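Side-chain contacts in 433aa long hypothetical phosphoribosylglycinamide formyl transferase (Pyrococcus horikoshii, PDB 2DWC), which belongs to the ATP-grasp family, forms a two-subunit assembly and holds adenosine-5'-diphosphate in its ligand pocket: residues 123-126 / 127-131; 148-151 / 152-156; 52-55 / 56-59. All blocks are in the same frame, centred on the assembly; numbering follows the deposited sequence.

Contact 1: 123-126 / 127-131; sequences RLRE and TLVKE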
# COMPACT_ATOMS: atom_id res chain seq x y z
N ARG B 123 14.12 -18.89 28.29
CA ARG B 123 13.09 -18.06 28.87
C ARG B 123 11.77 -18.26 28.10
O ARG B 123 10.69 -18.32 28.68
CB ARG B 123 13.50 -16.58 28.84
CG ARG B 123 14.74 -16.25 29.68
CD ARG B 123 14.90 -14.73 29.89
NE ARG B 123 15.36 -14.02 28.69
CZ ARG B 123 16.60 -13.56 28.51
NH1 ARG B 123 17.52 -13.75 29.46
NH2 ARG B 123 16.93 -12.91 27.40
N LEU B 124 11.87 -18.36 26.78
CA LEU B 124 10.68 -18.53 25.96
C LEU B 124 9.99 -19.88 26.18
O LEU B 124 8.79 -19.94 26.43
CB LEU B 124 11.04 -18.40 24.48
CG LEU B 124 9.84 -18.45 23.54
CD1 LEU B 124 8.80 -17.40 23.98
CD2 LEU B 124 10.33 -18.21 22.11
N ARG B 125 10.78 -20.95 26.08
CA ARG B 125 10.21 -22.28 26.26
C ARG B 125 9.58 -22.41 27.63
O ARG B 125 8.46 -22.92 27.77
CB ARG B 125 11.29 -23.36 26.04
CG ARG B 125 10.77 -24.82 26.14
CD ARG B 125 9.49 -25.10 25.32
NE ARG B 125 9.64 -24.89 23.86
CZ ARG B 125 9.85 -25.85 22.98
NH1 ARG B 125 9.95 -27.11 23.37
NH2 ARG B 125 9.91 -25.55 21.68
N GLU B 126 10.25 -21.93 28.67
CA GLU B 126 9.66 -22.03 30.00
C GLU B 126 8.38 -21.20 30.12
O GLU B 126 7.45 -21.57 30.84
CB GLU B 126 10.69 -21.62 31.07
CG GLU B 126 11.88 -22.59 31.16
CD GLU B 126 11.43 -24.06 31.24
OE1 GLU B 126 11.72 -24.84 30.31
OE2 GLU B 126 10.76 -24.41 32.24
N THR B 127 8.33 -20.08 29.40
CA THR B 127 7.13 -19.26 29.43
C THR B 127 5.98 -20.05 28.79
O THR B 127 4.86 -20.05 29.31
CB THR B 127 7.36 -17.91 28.67
OG1 THR B 127 8.37 -17.16 29.36
CG2 THR B 127 6.07 -17.07 28.62
N LEU B 128 6.25 -20.71 27.66
CA LEU B 128 5.20 -21.49 27.01
C LEU B 128 4.74 -22.67 27.87
O LEU B 128 3.55 -22.94 27.94
CB LEU B 128 5.68 -22.06 25.67
CG LEU B 128 5.43 -21.21 24.41
CD1 LEU B 128 5.79 -19.77 24.68
CD2 LEU B 128 6.23 -21.78 23.24
N VAL B 129 5.68 -23.37 28.48
CA VAL B 129 5.33 -24.54 29.27
C VAL B 129 4.76 -24.21 30.65
O VAL B 129 3.69 -24.70 31.00
CB VAL B 129 6.57 -25.48 29.45
CG1 VAL B 129 6.18 -26.70 30.32
CG2 VAL B 129 7.10 -25.93 28.09
N LYS B 130 5.44 -23.36 31.41
CA LYS B 130 4.99 -23.02 32.77
C LYS B 130 3.90 -21.97 32.89
O LYS B 130 3.03 -22.09 33.74
CB LYS B 130 6.17 -22.57 33.64
CG LYS B 130 7.38 -23.48 33.62
CD LYS B 130 7.04 -24.88 34.06
CE LYS B 130 8.28 -25.78 34.01
NZ LYS B 130 7.95 -27.23 34.15
N GLU B 131 3.94 -20.93 32.06
CA GLU B 131 2.90 -19.91 32.17
C GLU B 131 1.75 -20.02 31.17
O GLU B 131 0.60 -19.95 31.54
CB GLU B 131 3.52 -18.53 32.05
CG GLU B 131 4.69 -18.30 32.98
CD GLU B 131 5.21 -16.88 32.87
OE1 GLU B 131 4.49 -15.94 33.29
OE2 GLU B 131 6.34 -16.70 32.36
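From Arg123 to Thr127, Leu124 to Leu128, Arg125 to Val129 and Glu126 to Lys130, successive i to i+4 backbone bonds wind these residues into one length of helix 121-132. Arg123 O takes two donors: besides the amide of Thr127 it accepts the hydroxyl, Thr127 OG1 lying 2.7 Å from Arg123 O. The two donors reach this carbonyl oxygen from opposite faces of its plane. The hydroxyl gets there because OG1 stands beside its own backbone N (chi1 -64°), a common way for serine or threonine to be satisfied inside a helix, and one that suits this buried place. One turn apart, the methyls Leu124 CD1 and Leu128 CD1 touch at 3.9 Å, apolar branches suited to a covered face. Val129 CG2 meets the aliphatic CD of Arg125 at 3.8 Å, while the guanidinium carries on to Ser137 OG, near the bound adenosine-5'-diphosphate. Glu126 and Lys130 run side by side in the same direction: Glu126 OE2 approaches Lys130 CE at 3.3 Å, but NZ is too distant from it for a salt bridge. Glu126 OE1 is instead hydrogen-bonded by Tyr139 and Tyr141. Leu124 and Leu128 face strand 286-293, Thr127 and Leu128 lean on helix 253-270, and Arg125 and Val129 pack against strand 139-142.

Contact 2: 148-151 / 152-156; sequences LYEA and CEKIG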
# COMPACT_ATOMS: atom_id res chain seq x y z
N LEU B 148 24.98 -32.60 27.39
CA LEU B 148 24.46 -32.71 26.02
C LEU B 148 24.31 -34.20 25.64
O LEU B 148 23.28 -34.60 25.07
CB LEU B 148 25.40 -32.00 25.04
CG LEU B 148 24.81 -31.34 23.79
CD1 LEU B 148 25.70 -31.68 22.63
CD2 LEU B 148 23.38 -31.77 23.53
N TYR B 149 25.33 -35.01 25.95
CA TYR B 149 25.26 -36.44 25.63
C TYR B 149 24.07 -37.10 26.31
O TYR B 149 23.30 -37.82 25.67
CB TYR B 149 26.53 -37.18 26.06
CG TYR B 149 27.58 -37.26 25.00
CD1 TYR B 149 28.69 -36.42 25.03
CD2 TYR B 149 27.48 -38.19 23.97
CE1 TYR B 149 29.68 -36.49 24.05
CE2 TYR B 149 28.46 -38.27 22.97
CZ TYR B 149 29.55 -37.42 23.02
OH TYR B 149 30.51 -37.49 22.05
N GLU B 150 23.92 -36.85 27.60
CA GLU B 150 22.82 -37.45 28.35
C GLU B 150 21.47 -36.95 27.83
O GLU B 150 20.52 -37.72 27.72
CB GLU B 150 22.97 -37.16 29.84
CG GLU B 150 21.91 -37.85 30.72
CD GLU B 150 22.16 -37.69 32.22
OE1 GLU B 150 23.04 -36.88 32.62
OE2 GLU B 150 21.47 -38.38 33.01
N ALA B 151 21.41 -35.66 27.51
CA ALA B 151 20.16 -35.08 27.01
C ALA B 151 19.76 -35.69 25.67
O ALA B 151 18.62 -36.13 25.50
CB ALA B 151 20.32 -33.56 26.87
N CYS B 152 20.67 -35.73 24.71
CA CYS B 152 20.35 -36.32 23.41
C CYS B 152 19.90 -37.78 23.55
O CYS B 152 18.96 -38.22 22.88
CB CYS B 152 21.54 -36.23 22.46
SG CYS B 152 21.91 -34.53 21.90
N GLU B 153 20.57 -38.52 24.43
CA GLU B 153 20.22 -39.92 24.66
C GLU B 153 18.85 -40.03 25.29
O GLU B 153 18.04 -40.87 24.90
CB GLU B 153 21.24 -40.59 25.60
CG GLU B 153 22.57 -40.94 24.94
CD GLU B 153 22.44 -42.06 23.91
OE1 GLU B 153 21.59 -42.97 24.09
OE2 GLU B 153 23.19 -42.04 22.92
N LYS B 154 18.57 -39.16 26.25
CA LYS B 154 17.27 -39.19 26.92
C LYS B 154 16.12 -38.73 26.03
O LYS B 154 15.00 -39.23 26.14
CB LYS B 154 17.32 -38.32 28.16
CG LYS B 154 16.40 -38.75 29.28
CD LYS B 154 16.73 -37.96 30.54
CE LYS B 154 16.83 -38.86 31.77
NZ LYS B 154 17.30 -38.08 32.96
N ILE B 155 16.38 -37.75 25.17
CA ILE B 155 15.33 -37.25 24.28
C ILE B 155 15.06 -38.25 23.17
O ILE B 155 13.92 -38.43 22.75
CB ILE B 155 15.75 -35.90 23.65
CG1 ILE B 155 15.73 -34.81 24.73
CG2 ILE B 155 14.84 -35.57 22.48
CD1 ILE B 155 14.38 -34.57 25.37
N GLY B 156 16.12 -38.91 22.70
CA GLY B 156 15.99 -39.90 21.64
C GLY B 156 16.35 -39.29 20.30
O GLY B 156 16.15 -38.10 20.10
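Ile155 N donates to Ala151 O at 2.8 Å, a short i to i+4 bond in the last turn of helix 145-155. Beside it Lys154 N bonds Glu150 O, also at 2.8 Å, and one turn earlier the amide of Cys152 points almost straight at Leu148 O (N-H...O angle 176°). The inner face of the helix carries the apolar contact: Leu148 CD2 meets Cys152 SG at 3.5 Å. The sulfur is turned back along the helix toward Leu148 because it sits beside its own backbone N (chi1 -70°). Cysteine, small and weakly polar, fits this buried position, and Ala151 has just a methyl to place between helix and sheet. In Ile155 the CG1 branch passes Ala151 O at 3.3 Å. The outer face is charged. Glu150 and Lys154 extend side by side in the same direction, yet Glu150 OE2 and Lys154 NZ stay 4.2 Å apart, so any attraction between them is probably modest. CG of Glu153 stands beside its own backbone N (chi1 -76°), which brings it to 3.3 Å from Tyr149 O; the chain then bends, and OE2 is hydrogen-bonded to Tyr157 OH. Gly156, the first residue beyond the helix, leaves helical angles with a positive phi; a CB there would press on the carbonyl oxygen of Ile155, hence the glycine. Leu148, Ala151, Cys152 and Ile155 pack, each in its own part, on strands 139-142, 199-203 and 159-163 of the four-stranded antiparallel sheet, with Leu148 and Cys152 also touching Ile181 of helix 181-185. A helix laid over such a sheet is typical of one of the two alpha+beta subdomains of the ATP-grasp fold.

Contact 3: 52-55 / 56-59; sequences ANAP and AMQV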
# COMPACT_ATOMS: atom_id res chain seq x y z
N ALA B 52 22.52 3.16 6.05
CA ALA B 52 21.66 4.20 5.50
C ALA B 52 20.82 3.71 4.32
O ALA B 52 21.16 2.70 3.68
CB ALA B 52 22.55 5.45 5.02
N ASN B 53 19.73 4.44 4.06
CA ASN B 53 18.82 4.11 2.95
C ASN B 53 18.26 2.71 3.04
O ASN B 53 17.98 2.07 2.04
CB ASN B 53 19.52 4.37 1.60
CG ASN B 53 19.73 5.86 1.34
OD1 ASN B 53 18.89 6.69 1.72
ND2 ASN B 53 20.83 6.21 0.67
N ALA B 54 18.06 2.24 4.27
CA ALA B 54 17.42 0.93 4.48
C ALA B 54 15.98 1.11 3.93
O ALA B 54 15.45 2.23 3.84
CB ALA B 54 17.40 0.63 6.01
N PRO B 55 15.32 -0.00 3.58
CA PRO B 55 13.97 0.07 3.01
C PRO B 55 12.99 1.03 3.69
O PRO B 55 12.39 1.88 3.01
CB PRO B 55 13.51 -1.39 3.02
CG PRO B 55 14.81 -2.16 2.76
CD PRO B 55 15.81 -1.39 3.68
N ALA B 56 12.83 0.91 5.01
CA ALA B 56 11.88 1.79 5.70
C ALA B 56 12.32 3.25 5.75
O ALA B 56 11.49 4.17 5.80
CB ALA B 56 11.61 1.27 7.11
N MET B 57 13.63 3.48 5.74
CA MET B 57 14.15 4.85 5.76
C MET B 57 13.75 5.59 4.47
O MET B 57 13.53 6.79 4.49
CB MET B 57 15.70 4.84 5.85
CG MET B 57 16.18 4.42 7.23
SD MET B 57 17.98 4.35 7.17
CE MET B 57 18.27 3.61 8.84
N GLN B 58 13.63 4.86 3.35
CA GLN B 58 13.30 5.51 2.07
C GLN B 58 11.88 6.08 2.07
O GLN B 58 11.60 7.11 1.47
CB GLN B 58 13.48 4.51 0.91
CG GLN B 58 15.01 4.20 0.70
CD GLN B 58 15.23 3.21 -0.41
OE1 GLN B 58 14.57 3.28 -1.44
NE2 GLN B 58 16.15 2.27 -0.21
N VAL B 59 10.99 5.40 2.80
CA VAL B 59 9.58 5.81 2.88
C VAL B 59 9.30 6.72 4.09
O VAL B 59 8.37 7.51 4.07
CB VAL B 59 8.67 4.55 2.97
CG1 VAL B 59 7.25 4.94 3.44
CG2 VAL B 59 8.59 3.91 1.55
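Gln58 reaches back over Pro55, Ala54 and Asn53 in the short, weakly bonded helix 55-59 and the loop before it, which follow strand 44-49 in the Rossmann-like preATP-grasp domain. Its CB lies 3.5 Å from Pro55 O, and CG passes Ala54 O at 3.7 Å. With the chain extended beyond CG (chi2 179°), CD comes to 3.9 Å from Asn53 O and NE2 closes the bond, 2.9 Å to Asn53 O and nearly straight at 167°. The acceptor lies in the amide plane of Gln58, whereas NE2 sits above the carbonyl plane of Asn53. NE2 also donates to Gly377 O, and OE1 is hydrogen-bonded to His61 of the second subunit. Glutamine suits this buried place by giving and accepting at once, tying the turn to the dimer interface. Gln58 N is itself shared between Ala54 O and Pro55 O. Proline fits the first turn of a helix, where the missing amide hydrogen costs no helical bond. Met57, apolar and flexible, packs against strands 44-49 and 62-65; its SD touches Ala54 CB at 3.9 Å and weakly accepts Ala54 N at 3.6 Å.

Along the chain the order is contact 3, then contact 1, then contact 2. Contact 3 belongs to the preATP-grasp domain, beside the parallel sheet that contains strands 44-49 and 62-65, and lies across the chain's centre from the other two, about 36 Å between centres from contact 1 and 46 Å from contact 2. Contacts 1 and 2 are neighbours, about 21 Å between centres and 9 Å between nearest atoms. Their helices, 121-132 and 145-155, are linked by strand 139-142, which both touch. Both come near the bound adenosine-5'-diphosphate, the side chain of Arg125 about 6 Å from it and that of Ile155 about 8 Å, while contact 3 meets the second subunit.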